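Local coordinates for predicted protein (Acinetobacter sp. RUH2624, PDB 4MEA), which probably hydrolyses epoxides as a secreted Cif-type virulence factor with the alpha/beta hydrolase fold, at residues Trp71-Pro76 with Val131-Gly136; Thr210-Lys215 with Gly304-Glu309; Glu216-Glu221 with Val308-Glu313; Ser267-Gly272 with Ala293-Ile298; Thr271-Val276 with Leu300-His305. All coordinates share one frame; numbering follows the deposited sequence. Where two conformers were deposited one is given.

Contact 1: residues Trp71-Pro76 with Val131-Gly136; sequences WKMWEP and VSHDLG
Trp74 brings the far rim of its indole (CZ2, CH2, CZ3) to Val131 and His133, neither squarely over its face nor at its edge, at the end of strand 128-133 where an alpha/beta hydrolase forms its nucleophile elbow. This side of the contact is tight and almost wholly apolar. Trp74 CZ2 reaches His133 CB at 3.6 Å, and Trp74 CH2 stands 3.8 Å from Val131 CG1. A broad indole suits the place because one ring spans two side chains that leave the same side of the strand; Met157 of strand 151-157 closes in on all three. Met73 adds the second layer. Its chain bends at chi3 (-78°), which brings Met73 CE to 3.6 Å from His133 ND1 and also over one face of the Trp74 ring, offset toward the rim. A flexible thioether can fill such an angle between two rings. The other nitrogen of His133, NE2, is bonded to His305 O. After the strand the chain makes a type II' turn from His133 to Gly136, with Asp134 at a positive phi of 55°, consistent with the strained nucleophile position of this family. The far side of segment 71-76 is looser and more open to solvent: Pro76 is exposed, and Lys72 and Glu75 each bond outside the segment, to Ala32 and Ala34. They also form a salt bridge, Lys72 NZ meeting Glu75 OE1 at 2.7 Å on its syn side.

Contact 2: residues Thr210-Lys215 with Gly304-Glu309; sequences TYAGKK and GHWMVE
Tyr211 gives His305 a firm backbone hold: His305 N donates to Tyr211 O at 2.8 Å with an almost straight N-H...O angle of 178°. The two beta carbons pack beside this bond, Tyr211 CB lying 3.8 Å from His305 CB, and Phe188 of the second subunit packs on Thr210 and Tyr211. Ala212 comes next. Its small methyl, CB, sits at the edge of the Trp306 indole, in the ring plane, 3.9 Å from CD1, while Trp306 NE1 is spent on Ile208 O. At Gly213 the CA atoms of the two chains come nearest: Gly213 N is 3.3 Å from Gly304 CA, a gap that has no space for a beta carbon on either residue, which is why two glycines suit it. Lys215 NZ folds back to Ala212 O at 2.9 Å and also bonds Lys209 O. Across the contact, the His305 imidazole bonds to Asp134 and Asp158, consistent with the histidine of the catalytic triad; its CD2 also lies over one face of Trp306. The contact thus joins the C-terminal region of helix 200-211 and what follows it, in the helical cap, to the loop leading into helix 307-323 of the core.

Contact 3: residues Glu216-Glu221 with Val308-Glu313; sequences EIFTPE and VEENAE
Ile217 and Phe218 rest on the first turns of helix 307-323 through Glu309 and Glu310, and the meeting is purely one of van der Waals packing. Ile217 points its terminal methyl at the helix backbone: CD1 is 3.8 Å from Glu309 O and 3.9 Å from Glu310 CA. Its chi2 of 160° carries CD1 outward, away from the backbone of its own loop; the two-carbon CG1-CD1 arm of isoleucine gives the reach, while its CG2 branch covers one face of the Phe218 ring, 4.2 Å above the centre. Phe218 lies deeper. Its CZ meets Glu309 CB at 4.1 Å, and Glu310 CG approaches the ring edge near its plane, 4.3 Å from CE2, so the ring touches the aliphatic stems of two acids. Trp306 meets the same ring, with the planes at about 65°. The backbone turns here: Phe218 is the centre of an inverse gamma turn, and Thr219 follows as N-cap of helix 220-227, its OG1 bonded to Leu222 N. The loop leading into this cap helix thus packs on helix 307-323 of the alpha/beta hydrolase core; Leu222 and Leu226 of the cap helix also touch Glu309.

The carboxylate of Glu310 finds its partners outside the contact. Buried Glu310 holds its chain extended at chi2 (180°), and its OE1 receives the backbone N-H groups of Gly213, Lys214 and Gly304, while OE2 receives that of Trp306. Four such donors would probably stabilise a charged carboxylate.

Contact 4: residues Ser267-Gly272 with Ala293-Ile298; sequences SMALTG and AQYTAI
Thr296 O takes one hydrogen bond from strand 267-272, from Ala269 N at 2.9 Å, and a weaker CA-H...O contact from Met268 CA at 3.0 Å. Ala269 O does the reverse, accepting Ile298 N with Ala297 CA alongside. Thr296 N to Ser267 O and Thr271 N to Ile298 O complete a parallel pairing whose strand directions differ by only 8°. At its start Ser267 N reaches back to Gln294 O at 3.1 Å. On the sheet face of Ser267, Ala269, Tyr295 and Ala297, the small residues make way for the one large ring. Tyr295 CG is anti to the backbone N (chi1 175°), and the ring leans over the neighbouring strand until Tyr295 OH is 3.2 Å from Ala269 CB; the hydroxyl itself is bonded to Val281 O. Ser267 OG stands at the ring edge, 3.6 Å from CD1. The other face, with Met268, Thr296, Leu270 and Ile298, is mostly apolar. Met268 SD lies 3.9 Å from Ile298 CD1, Thr296 CG2 turns to the same sulfur, and Leu270 and Ile298 run side by side, with Leu270 CD1 3.9 Å from Ile298 CG2. Together the strands belong to a beta-alpha-beta unit at the sheet margin: helix 279-288 packs on the Tyr295 face, helix 307-323 on the Leu270 face, strand 295-300 is outermost in this chain, and strand 151-157 flanks strand 267-272 on its other side.

Contact 5: residues Thr271-Val276 with Leu300-His305; sequences TGQKGV and LPDTGH
Gln273 uses its amide oxygen to hold the turn at Asp302: Asp302 N donates to Gln273 OE1 at 2.9 Å, nearly straight at 176°. Gln273 CG is anti to the backbone N (chi1 177°) and the chain runs extended beyond it, giving glutamine the length to cross to the type II turn from Leu300 to Thr303. Thr303 braces that turn from within, its OG1 bonding to Pro301 O at 2.9 Å. Lys274 behaves differently. Its CB rests 3.4 Å from Thr303 O, which also accepts Lys274 N, but the bend at chi2 (-56°) turns CD aside. Lys274 NZ is 5.6 Å from Asp302 OD1, too far for a salt bridge. Val276 lies side by side with His305, its CG2 4.0 Å from ND1, which itself bonds Asp158. Glycines suit two tight places: a beta carbon would clash with Thr303 O and Gly304 O at Gly272, and with His305 N at Gly275. Leu300 N to Thr271 O and Gln273 N to Leu300 O carry the parallel strand pairing into these loops. Thr271 packs on helix 279-288 and Leu300 on helix 307-323, so the strand ends lie between the two helices, while Asp158, after strand 151-157, binds Gly272 N and Val276 N.

How the contacts relate
From the N terminus, contact 1 closes first, joining the 3-10 segment before helix 75-81 to the end of strand 128-133, just before the elbow. It ends before the others open. Contacts 2 and 3 then close two long loops that cross: both start in the cap and end on neighbouring parts of 304-313, sharing Val308 and Glu309. Contact 4 nests inside both, pairing the last two strands; contact 5 crosses it, sharing Thr271 and Gly272, nests within contact 3, and shares Gly304 and His305 with contact 2. Contacts 1, 2 and 5 meet around His305, and contact 1 also touches contacts 2 and 3 through Val308, so cap, sheet edge and elbow converge on the histidine loop.

Contact 1: residues Trp71-Pro76 with Val131-Gly136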
# COMPACT_ATOMS: atom_id res chain seq x y z
N TRP A 71 -8.59 16.64 -17.32
CA TRP A 71 -8.85 16.76 -18.75
C TRP A 71 -7.54 17.05 -19.50
O TRP A 71 -7.34 16.60 -20.63
CB TRP A 71 -9.85 17.92 -19.02
CG TRP A 71 -9.15 19.23 -18.92
CD1 TRP A 71 -8.99 19.99 -17.80
CD2 TRP A 71 -8.46 19.91 -19.98
NE1 TRP A 71 -8.24 21.10 -18.10
CE2 TRP A 71 -7.90 21.07 -19.43
CE3 TRP A 71 -8.25 19.64 -21.34
CZ2 TRP A 71 -7.15 21.97 -20.18
CZ3 TRP A 71 -7.51 20.54 -22.09
CH2 TRP A 71 -6.96 21.68 -21.51
N LYS A 72 -6.67 17.83 -18.87
CA LYS A 72 -5.42 18.32 -19.47
C LYS A 72 -4.57 17.23 -20.11
O LYS A 72 -3.84 17.50 -21.07
CB LYS A 72 -4.59 19.09 -18.42
CG LYS A 72 -3.27 19.68 -18.91
CD LYS A 72 -3.51 20.88 -19.84
CE LYS A 72 -2.22 21.64 -20.10
NZ LYS A 72 -2.48 22.84 -20.93
N MET A 73 -4.66 16.00 -19.62
CA MET A 73 -3.81 14.93 -20.13
C MET A 73 -4.12 14.66 -21.60
O MET A 73 -3.29 14.15 -22.33
CB MET A 73 -3.95 13.64 -19.31
CG MET A 73 -5.31 12.92 -19.45
SD MET A 73 -5.18 11.18 -18.93
CE MET A 73 -4.39 10.42 -20.35
N TRP A 74 -5.32 15.04 -22.03
CA TRP A 74 -5.76 14.75 -23.38
C TRP A 74 -5.45 15.85 -24.41
O TRP A 74 -5.57 15.63 -25.61
CB TRP A 74 -7.26 14.45 -23.39
CG TRP A 74 -7.66 13.31 -22.48
CD1 TRP A 74 -8.39 13.40 -21.33
CD2 TRP A 74 -7.37 11.92 -22.66
NE1 TRP A 74 -8.57 12.15 -20.78
CE2 TRP A 74 -7.95 11.22 -21.58
CE3 TRP A 74 -6.67 11.20 -23.63
CZ2 TRP A 74 -7.85 9.83 -21.44
CZ3 TRP A 74 -6.58 9.81 -23.50
CH2 TRP A 74 -7.17 9.15 -22.41
N GLU A 75 -5.03 17.02 -23.94
CA GLU A 75 -4.92 18.20 -24.81
C GLU A 75 -4.22 17.97 -26.16
O GLU A 75 -4.74 18.38 -27.20
CB GLU A 75 -4.29 19.38 -24.06
CG GLU A 75 -4.42 20.72 -24.81
CD GLU A 75 -3.79 21.88 -24.07
OE1 GLU A 75 -2.79 21.68 -23.36
OE2 GLU A 75 -4.31 23.02 -24.19
N PRO A 76 -3.04 17.33 -26.16
CA PRO A 76 -2.37 17.18 -27.46
C PRO A 76 -3.16 16.31 -28.44
O PRO A 76 -3.14 16.58 -29.64
CB PRO A 76 -1.02 16.55 -27.10
CG PRO A 76 -1.15 16.06 -25.70
CD PRO A 76 -2.19 16.90 -25.03
N VAL A 131 -12.95 7.24 -24.94
CA VAL A 131 -11.55 6.95 -24.66
C VAL A 131 -11.30 7.24 -23.19
O VAL A 131 -11.58 8.34 -22.71
CB VAL A 131 -10.61 7.79 -25.57
CG1 VAL A 131 -9.14 7.54 -25.22
CG2 VAL A 131 -10.86 7.50 -27.05
N SER A 132 -10.80 6.24 -22.46
CA SER A 132 -10.68 6.33 -21.01
C SER A 132 -9.28 5.92 -20.53
O SER A 132 -8.63 5.09 -21.17
CB SER A 132 -11.75 5.44 -20.37
OG SER A 132 -11.56 5.31 -18.98
N HIS A 133 -8.81 6.51 -19.42
CA HIS A 133 -7.49 6.19 -18.87
C HIS A 133 -7.52 6.12 -17.34
O HIS A 133 -8.20 6.92 -16.70
CB HIS A 133 -6.45 7.24 -19.31
CG HIS A 133 -5.06 6.99 -18.81
ND1 HIS A 133 -4.44 7.80 -17.89
CD2 HIS A 133 -4.16 6.03 -19.14
CE1 HIS A 133 -3.22 7.35 -17.65
NE2 HIS A 133 -3.02 6.28 -18.40
N ASP A 134 -6.77 5.17 -16.77
CA ASP A 134 -6.64 5.09 -15.31
C ASP A 134 -8.03 5.02 -14.65
O ASP A 134 -8.86 4.20 -15.07
CB ASP A 134 -5.82 6.28 -14.78
CG ASP A 134 -5.30 6.06 -13.37
OD1 ASP A 134 -4.13 5.67 -13.22
OD2 ASP A 134 -6.06 6.31 -12.40
N LEU A 135 -8.28 5.85 -13.65
CA LEU A 135 -9.57 5.83 -12.94
C LEU A 135 -10.77 6.04 -13.88
O LEU A 135 -11.90 5.70 -13.54
CB LEU A 135 -9.61 6.86 -11.82
CG LEU A 135 -9.03 6.51 -10.45
CD1 LEU A 135 -9.31 7.66 -9.47
CD2 LEU A 135 -9.59 5.19 -9.91
N GLY A 136 -10.52 6.60 -15.06
CA GLY A 136 -11.58 6.67 -16.06
C GLY A 136 -12.13 5.27 -16.30
O GLY A 136 -13.32 5.10 -16.56

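Contact 2: residues Thr210-Lys215 with Gly304-Glu309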
# COMPACT_ATOMS: atom_id res chain seq x y z
N THR A 210 7.61 7.19 -10.72
CA THR A 210 7.66 5.73 -10.59
C THR A 210 6.93 5.02 -11.72
O THR A 210 7.42 4.04 -12.28
CB THR A 210 7.06 5.25 -9.23
OG1 THR A 210 7.96 5.61 -8.17
CG2 THR A 210 6.88 3.73 -9.21
N TYR A 211 5.75 5.52 -12.05
CA TYR A 211 4.97 4.81 -13.05
C TYR A 211 5.25 5.31 -14.46
O TYR A 211 4.75 4.75 -15.43
CB TYR A 211 3.48 4.81 -12.66
CG TYR A 211 3.30 4.26 -11.26
CD1 TYR A 211 3.50 2.91 -10.99
CD2 TYR A 211 2.98 5.09 -10.21
CE1 TYR A 211 3.36 2.40 -9.71
CE2 TYR A 211 2.83 4.59 -8.92
CZ TYR A 211 3.02 3.26 -8.68
OH TYR A 211 2.87 2.78 -7.41
N ALA A 212 6.13 6.31 -14.58
CA ALA A 212 6.63 6.74 -15.89
C ALA A 212 7.70 5.79 -16.44
O ALA A 212 8.51 5.24 -15.70
CB ALA A 212 7.16 8.15 -15.82
N GLY A 213 7.71 5.62 -17.76
CA GLY A 213 8.83 4.98 -18.43
C GLY A 213 9.86 6.03 -18.81
O GLY A 213 11.06 5.85 -18.63
N LYS A 214 9.38 7.15 -19.35
CA LYS A 214 10.27 8.25 -19.70
C LYS A 214 10.28 9.30 -18.59
O LYS A 214 9.55 10.28 -18.64
CB LYS A 214 9.85 8.87 -21.04
CG LYS A 214 9.83 7.89 -22.21
CD LYS A 214 9.90 8.62 -23.54
CE LYS A 214 9.98 7.66 -24.72
NZ LYS A 214 8.65 7.11 -25.10
N LYS A 215 11.11 9.09 -17.58
CA LYS A 215 11.06 9.92 -16.37
C LYS A 215 11.55 11.36 -16.56
O LYS A 215 11.10 12.27 -15.87
CB LYS A 215 11.80 9.25 -15.21
CG LYS A 215 11.33 7.83 -14.90
CD LYS A 215 12.01 7.29 -13.64
CE LYS A 215 11.98 5.76 -13.59
NZ LYS A 215 10.61 5.19 -13.70
N GLY A 304 5.50 4.39 -20.21
CA GLY A 304 4.96 4.14 -18.89
C GLY A 304 3.48 4.45 -18.83
O GLY A 304 2.81 4.52 -19.85
N HIS A 305 2.97 4.64 -17.61
CA HIS A 305 1.55 4.85 -17.36
C HIS A 305 0.96 6.14 -17.95
O HIS A 305 -0.19 6.17 -18.38
CB HIS A 305 1.32 4.82 -15.84
CG HIS A 305 -0.12 4.89 -15.45
ND1 HIS A 305 -1.03 3.90 -15.77
CD2 HIS A 305 -0.80 5.82 -14.74
CE1 HIS A 305 -2.22 4.23 -15.28
NE2 HIS A 305 -2.11 5.39 -14.66
N TRP A 306 1.75 7.21 -17.96
CA TRP A 306 1.25 8.51 -18.39
C TRP A 306 1.41 8.62 -19.90
O TRP A 306 2.29 9.32 -20.41
CB TRP A 306 2.00 9.63 -17.64
CG TRP A 306 2.17 9.28 -16.19
CD1 TRP A 306 3.32 8.92 -15.56
CD2 TRP A 306 1.14 9.24 -15.19
NE1 TRP A 306 3.08 8.66 -14.23
CE2 TRP A 306 1.74 8.85 -13.98
CE3 TRP A 306 -0.24 9.48 -15.21
CZ2 TRP A 306 1.02 8.71 -12.79
CZ3 TRP A 306 -0.97 9.34 -14.02
CH2 TRP A 306 -0.33 8.95 -12.83
N MET A 307 0.54 7.91 -20.62
CA MET A 307 0.82 7.50 -21.99
C MET A 307 0.87 8.64 -23.00
O MET A 307 1.67 8.60 -23.93
CB MET A 307 -0.17 6.44 -22.44
CG MET A 307 -0.13 5.16 -21.58
SD MET A 307 -1.37 3.98 -22.12
CE MET A 307 -0.80 3.58 -23.77
N VAL A 308 0.03 9.66 -22.81
CA VAL A 308 0.05 10.82 -23.69
C VAL A 308 1.24 11.75 -23.42
O VAL A 308 1.87 12.26 -24.35
CB VAL A 308 -1.29 11.59 -23.64
CG1 VAL A 308 -1.24 12.83 -24.52
CG2 VAL A 308 -2.43 10.66 -24.07
N GLU A 309 1.58 11.96 -22.15
CA GLU A 309 2.81 12.70 -21.81
C GLU A 309 4.04 12.04 -22.45
O GLU A 309 4.87 12.72 -23.05
CB GLU A 309 3.01 12.81 -20.29
CG GLU A 309 2.00 13.67 -19.54
CD GLU A 309 2.28 15.17 -19.63
OE1 GLU A 309 1.66 15.94 -18.87
OE2 GLU A 309 3.13 15.57 -20.47

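Contact 3: residues Glu216-Glu221 with Val308-Glu313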
# COMPACT_ATOMS: atom_id res chain seq x y z
N GLU A 216 12.46 11.56 -17.52
CA GLU A 216 13.11 12.86 -17.75
C GLU A 216 12.11 13.96 -18.11
O GLU A 216 12.38 15.16 -17.95
CB GLU A 216 14.20 12.73 -18.83
CG GLU A 216 13.69 12.40 -20.24
CD GLU A 216 13.38 10.91 -20.46
OE1 GLU A 216 13.82 10.06 -19.65
OE2 GLU A 216 12.71 10.59 -21.47
N ILE A 217 10.96 13.55 -18.61
CA ILE A 217 9.93 14.49 -19.05
C ILE A 217 9.34 15.24 -17.85
O ILE A 217 8.84 16.36 -17.98
CB ILE A 217 8.82 13.71 -19.80
CG1 ILE A 217 9.27 13.39 -21.22
CG2 ILE A 217 7.50 14.47 -19.80
CD1 ILE A 217 8.47 12.24 -21.87
N PHE A 218 9.39 14.62 -16.68
CA PHE A 218 8.68 15.17 -15.54
C PHE A 218 9.54 16.13 -14.74
O PHE A 218 10.03 15.82 -13.66
CB PHE A 218 8.06 14.05 -14.69
CG PHE A 218 7.02 13.26 -15.45
CD1 PHE A 218 5.70 13.69 -15.50
CD2 PHE A 218 7.39 12.14 -16.18
CE1 PHE A 218 4.76 12.99 -16.23
CE2 PHE A 218 6.45 11.44 -16.92
CZ PHE A 218 5.13 11.86 -16.94
N THR A 219 9.72 17.31 -15.33
CA THR A 219 10.45 18.40 -14.71
C THR A 219 9.69 18.90 -13.49
O THR A 219 8.51 18.60 -13.31
CB THR A 219 10.62 19.58 -15.68
OG1 THR A 219 9.32 20.13 -15.99
CG2 THR A 219 11.27 19.11 -16.96
N PRO A 220 10.37 19.68 -12.64
CA PRO A 220 9.68 20.20 -11.45
C PRO A 220 8.46 21.06 -11.81
O PRO A 220 7.45 21.02 -11.09
CB PRO A 220 10.76 21.04 -10.76
CG PRO A 220 12.05 20.38 -11.17
CD PRO A 220 11.82 19.92 -12.59
N GLU A 221 8.53 21.80 -12.92
CA GLU A 221 7.42 22.68 -13.32
C GLU A 221 6.25 21.89 -13.89
O GLU A 221 5.09 22.21 -13.61
CB GLU A 221 7.87 23.75 -14.32
CG GLU A 221 6.72 24.34 -15.16
CD GLU A 221 5.71 25.13 -14.33
OE1 GLU A 221 6.04 25.51 -13.18
OE2 GLU A 221 4.59 25.39 -14.83
N VAL A 308 0.03 9.66 -22.81
CA VAL A 308 0.05 10.82 -23.69
C VAL A 308 1.24 11.75 -23.42
O VAL A 308 1.87 12.26 -24.35
CB VAL A 308 -1.29 11.59 -23.64
CG1 VAL A 308 -1.24 12.83 -24.52
CG2 VAL A 308 -2.43 10.66 -24.07
N GLU A 309 1.58 11.96 -22.15
CA GLU A 309 2.81 12.70 -21.81
C GLU A 309 4.04 12.04 -22.45
O GLU A 309 4.87 12.72 -23.05
CB GLU A 309 3.01 12.81 -20.29
CG GLU A 309 2.00 13.67 -19.54
CD GLU A 309 2.28 15.17 -19.63
OE1 GLU A 309 1.66 15.94 -18.87
OE2 GLU A 309 3.13 15.57 -20.47
N GLU A 310 4.15 10.72 -22.32
CA GLU A 310 5.37 10.00 -22.72
C GLU A 310 5.42 9.56 -24.19
O GLU A 310 6.50 9.31 -24.74
CB GLU A 310 5.55 8.78 -21.83
CG GLU A 310 5.43 9.04 -20.35
CD GLU A 310 5.62 7.78 -19.54
OE1 GLU A 310 6.61 7.06 -19.82
OE2 GLU A 310 4.79 7.50 -18.65
N ASN A 311 4.27 9.46 -24.83
CA ASN A 311 4.23 8.87 -26.17
C ASN A 311 2.94 9.26 -26.87
O ASN A 311 2.13 8.41 -27.25
CB ASN A 311 4.37 7.34 -26.07
CG ASN A 311 4.69 6.68 -27.41
OD1 ASN A 311 4.78 7.35 -28.43
ND2 ASN A 311 4.87 5.35 -27.40
N ALA A 312 2.74 10.57 -27.02
CA ALA A 312 1.59 11.11 -27.71
C ALA A 312 1.46 10.51 -29.10
O ALA A 312 0.36 10.20 -29.56
CB ALA A 312 1.69 12.64 -27.78
N GLU A 313 2.59 10.32 -29.78
CA GLU A 313 2.59 9.75 -31.12
C GLU A 313 2.03 8.34 -31.13
O GLU A 313 1.23 7.99 -31.99
CB GLU A 313 4.01 9.74 -31.71
CG GLU A 313 4.15 8.91 -32.99
CD GLU A 313 3.48 9.56 -34.20
OE1 GLU A 313 2.94 10.68 -34.07
OE2 GLU A 313 3.49 8.93 -35.29

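Contact 4: residues Ser267-Gly272 with Ala293-Ile298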
# COMPACT_ATOMS: atom_id res chain seq x y z
N SER A 267 -13.63 -2.79 -29.30
CA SER A 267 -12.97 -2.21 -28.14
C SER A 267 -11.46 -2.37 -28.26
O SER A 267 -10.97 -3.23 -28.99
CB SER A 267 -13.47 -2.86 -26.85
OG SER A 267 -13.16 -4.24 -26.82
N MET A 268 -10.73 -1.53 -27.54
CA MET A 268 -9.27 -1.62 -27.51
C MET A 268 -8.75 -1.50 -26.09
O MET A 268 -9.25 -0.68 -25.31
CB MET A 268 -8.64 -0.53 -28.38
CG MET A 268 -7.11 -0.50 -28.31
SD MET A 268 -6.33 0.41 -29.66
CE MET A 268 -6.89 2.08 -29.35
N ALA A 269 -7.77 -2.34 -25.76
CA ALA A 269 -6.91 -2.13 -24.60
C ALA A 269 -5.62 -1.53 -25.12
O ALA A 269 -4.94 -2.11 -25.97
CB ALA A 269 -6.63 -3.44 -23.88
N LEU A 270 -5.30 -0.33 -24.64
CA LEU A 270 -4.10 0.38 -25.08
C LEU A 270 -3.29 0.71 -23.83
O LEU A 270 -3.74 1.44 -22.96
CB LEU A 270 -4.50 1.65 -25.85
CG LEU A 270 -3.45 2.69 -26.21
CD1 LEU A 270 -2.36 2.11 -27.11
CD2 LEU A 270 -4.14 3.89 -26.89
N THR A 271 -2.10 0.12 -23.74
CA THR A 271 -1.34 0.19 -22.50
C THR A 271 0.12 0.53 -22.76
O THR A 271 0.58 0.55 -23.90
CB THR A 271 -1.39 -1.15 -21.76
OG1 THR A 271 -0.52 -2.08 -22.42
CG2 THR A 271 -2.80 -1.72 -21.74
N GLY A 272 0.85 0.78 -21.68
CA GLY A 272 2.27 1.05 -21.77
C GLY A 272 3.08 -0.09 -21.19
O GLY A 272 2.82 -0.53 -20.07
N ALA A 293 -12.85 -10.88 -32.36
CA ALA A 293 -12.59 -10.28 -33.66
C ALA A 293 -12.76 -8.77 -33.60
O ALA A 293 -12.24 -8.05 -34.45
CB ALA A 293 -13.49 -10.89 -34.73
N GLN A 294 -13.50 -8.29 -32.60
CA GLN A 294 -13.73 -6.86 -32.44
C GLN A 294 -12.72 -6.19 -31.51
O GLN A 294 -12.72 -4.96 -31.36
CB GLN A 294 -15.13 -6.62 -31.88
CG GLN A 294 -16.27 -7.05 -32.77
CD GLN A 294 -17.61 -6.73 -32.13
OE1 GLN A 294 -17.97 -7.29 -31.09
NE2 GLN A 294 -18.36 -5.81 -32.74
N TYR A 295 -11.86 -6.99 -30.90
CA TYR A 295 -10.96 -6.53 -29.84
C TYR A 295 -9.53 -6.29 -30.31
O TYR A 295 -8.89 -7.18 -30.88
CB TYR A 295 -10.98 -7.54 -28.69
CG TYR A 295 -10.01 -7.26 -27.57
CD1 TYR A 295 -10.13 -6.11 -26.79
CD2 TYR A 295 -8.97 -8.14 -27.27
CE1 TYR A 295 -9.25 -5.85 -25.75
CE2 TYR A 295 -8.09 -7.89 -26.23
CZ TYR A 295 -8.24 -6.74 -25.47
OH TYR A 295 -7.37 -6.46 -24.43
N THR A 296 -9.02 -5.09 -30.05
CA THR A 296 -7.64 -4.73 -30.37
C THR A 296 -6.85 -4.52 -29.08
O THR A 296 -7.31 -3.86 -28.15
CB THR A 296 -7.57 -3.44 -31.21
OG1 THR A 296 -8.19 -3.66 -32.48
CG2 THR A 296 -6.13 -3.02 -31.43
N ALA A 297 -5.65 -5.08 -29.03
CA ALA A 297 -4.76 -4.90 -27.89
C ALA A 297 -3.43 -4.35 -28.37
O ALA A 297 -2.76 -4.96 -29.21
CB ALA A 297 -4.54 -6.23 -27.19
N ILE A 298 -3.04 -3.19 -27.84
CA ILE A 298 -1.77 -2.60 -28.20
C ILE A 298 -1.00 -2.22 -26.95
O ILE A 298 -1.50 -1.49 -26.10
CB ILE A 298 -1.96 -1.35 -29.10
CG1 ILE A 298 -2.58 -1.77 -30.44
CG2 ILE A 298 -0.62 -0.62 -29.31
CD1 ILE A 298 -2.92 -0.61 -31.36

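Contact 5: residues Thr271-Val276 with Leu300-His305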
# COMPACT_ATOMS: atom_id res chain seq x y z
N THR A 271 -2.10 0.12 -23.74
CA THR A 271 -1.34 0.19 -22.50
C THR A 271 0.12 0.53 -22.76
O THR A 271 0.58 0.55 -23.90
CB THR A 271 -1.39 -1.15 -21.76
OG1 THR A 271 -0.52 -2.08 -22.42
CG2 THR A 271 -2.80 -1.72 -21.74
N GLY A 272 0.85 0.78 -21.68
CA GLY A 272 2.27 1.05 -21.77
C GLY A 272 3.08 -0.09 -21.19
O GLY A 272 2.82 -0.53 -20.07
N GLN A 273 4.05 -0.57 -21.95
CA GLN A 273 4.93 -1.64 -21.51
C GLN A 273 5.55 -1.37 -20.13
O GLN A 273 5.73 -2.31 -19.34
CB GLN A 273 6.05 -1.85 -22.53
CG GLN A 273 7.09 -2.88 -22.15
CD GLN A 273 8.30 -2.84 -23.07
OE1 GLN A 273 8.84 -1.76 -23.36
NE2 GLN A 273 8.72 -4.00 -23.55
N LYS A 274 5.89 -0.11 -19.86
CA LYS A 274 6.54 0.26 -18.59
C LYS A 274 5.54 0.74 -17.53
O LYS A 274 5.94 1.18 -16.45
CB LYS A 274 7.60 1.35 -18.80
CG LYS A 274 8.77 0.90 -19.67
CD LYS A 274 9.43 -0.35 -19.10
CE LYS A 274 10.65 -0.76 -19.92
NZ LYS A 274 11.23 -2.06 -19.45
N GLY A 275 4.26 0.67 -17.86
CA GLY A 275 3.21 1.03 -16.92
C GLY A 275 2.58 -0.23 -16.35
O GLY A 275 3.27 -1.10 -15.83
N VAL A 276 1.26 -0.33 -16.45
CA VAL A 276 0.55 -1.51 -15.98
C VAL A 276 0.76 -2.68 -16.95
O VAL A 276 0.61 -3.85 -16.59
CB VAL A 276 -0.96 -1.22 -15.77
CG1 VAL A 276 -1.65 -2.42 -15.13
CG2 VAL A 276 -1.12 0.02 -14.89
N LEU A 300 2.30 -0.24 -25.91
CA LEU A 300 3.35 0.64 -26.42
C LEU A 300 4.69 0.40 -25.71
O LEU A 300 4.77 0.47 -24.49
CB LEU A 300 2.93 2.11 -26.32
CG LEU A 300 1.66 2.54 -27.06
CD1 LEU A 300 1.43 4.03 -26.87
CD2 LEU A 300 1.76 2.19 -28.53
N PRO A 301 5.74 0.12 -26.49
CA PRO A 301 7.08 -0.11 -25.92
C PRO A 301 7.67 1.16 -25.30
O PRO A 301 7.34 2.27 -25.74
CB PRO A 301 7.91 -0.58 -27.12
CG PRO A 301 7.18 -0.08 -28.32
CD PRO A 301 5.72 -0.04 -27.96
N ASP A 302 8.52 0.99 -24.28
CA ASP A 302 9.27 2.08 -23.66
C ASP A 302 8.37 3.20 -23.15
O ASP A 302 8.83 4.33 -22.96
CB ASP A 302 10.30 2.67 -24.64
CG ASP A 302 11.34 1.65 -25.06
OD1 ASP A 302 11.76 0.83 -24.22
OD2 ASP A 302 11.75 1.68 -26.25
N THR A 303 7.10 2.88 -22.92
CA THR A 303 6.10 3.85 -22.49
C THR A 303 5.52 3.45 -21.15
O THR A 303 5.10 2.30 -20.96
CB THR A 303 4.94 3.97 -23.52
OG1 THR A 303 5.48 4.34 -24.79
CG2 THR A 303 3.90 5.02 -23.07
N GLY A 304 5.50 4.39 -20.21
CA GLY A 304 4.96 4.14 -18.89
C GLY A 304 3.48 4.45 -18.83
O GLY A 304 2.81 4.52 -19.85
N HIS A 305 2.97 4.64 -17.61
CA HIS A 305 1.55 4.85 -17.36
C HIS A 305 0.96 6.14 -17.95
O HIS A 305 -0.19 6.17 -18.38
CB HIS A 305 1.32 4.82 -15.84
CG HIS A 305 -0.12 4.89 -15.45
ND1 HIS A 305 -1.03 3.90 -15.77
CD2 HIS A 305 -0.80 5.82 -14.74
CE1 HIS A 305 -2.22 4.23 -15.28
NE2 HIS A 305 -2.11 5.39 -14.66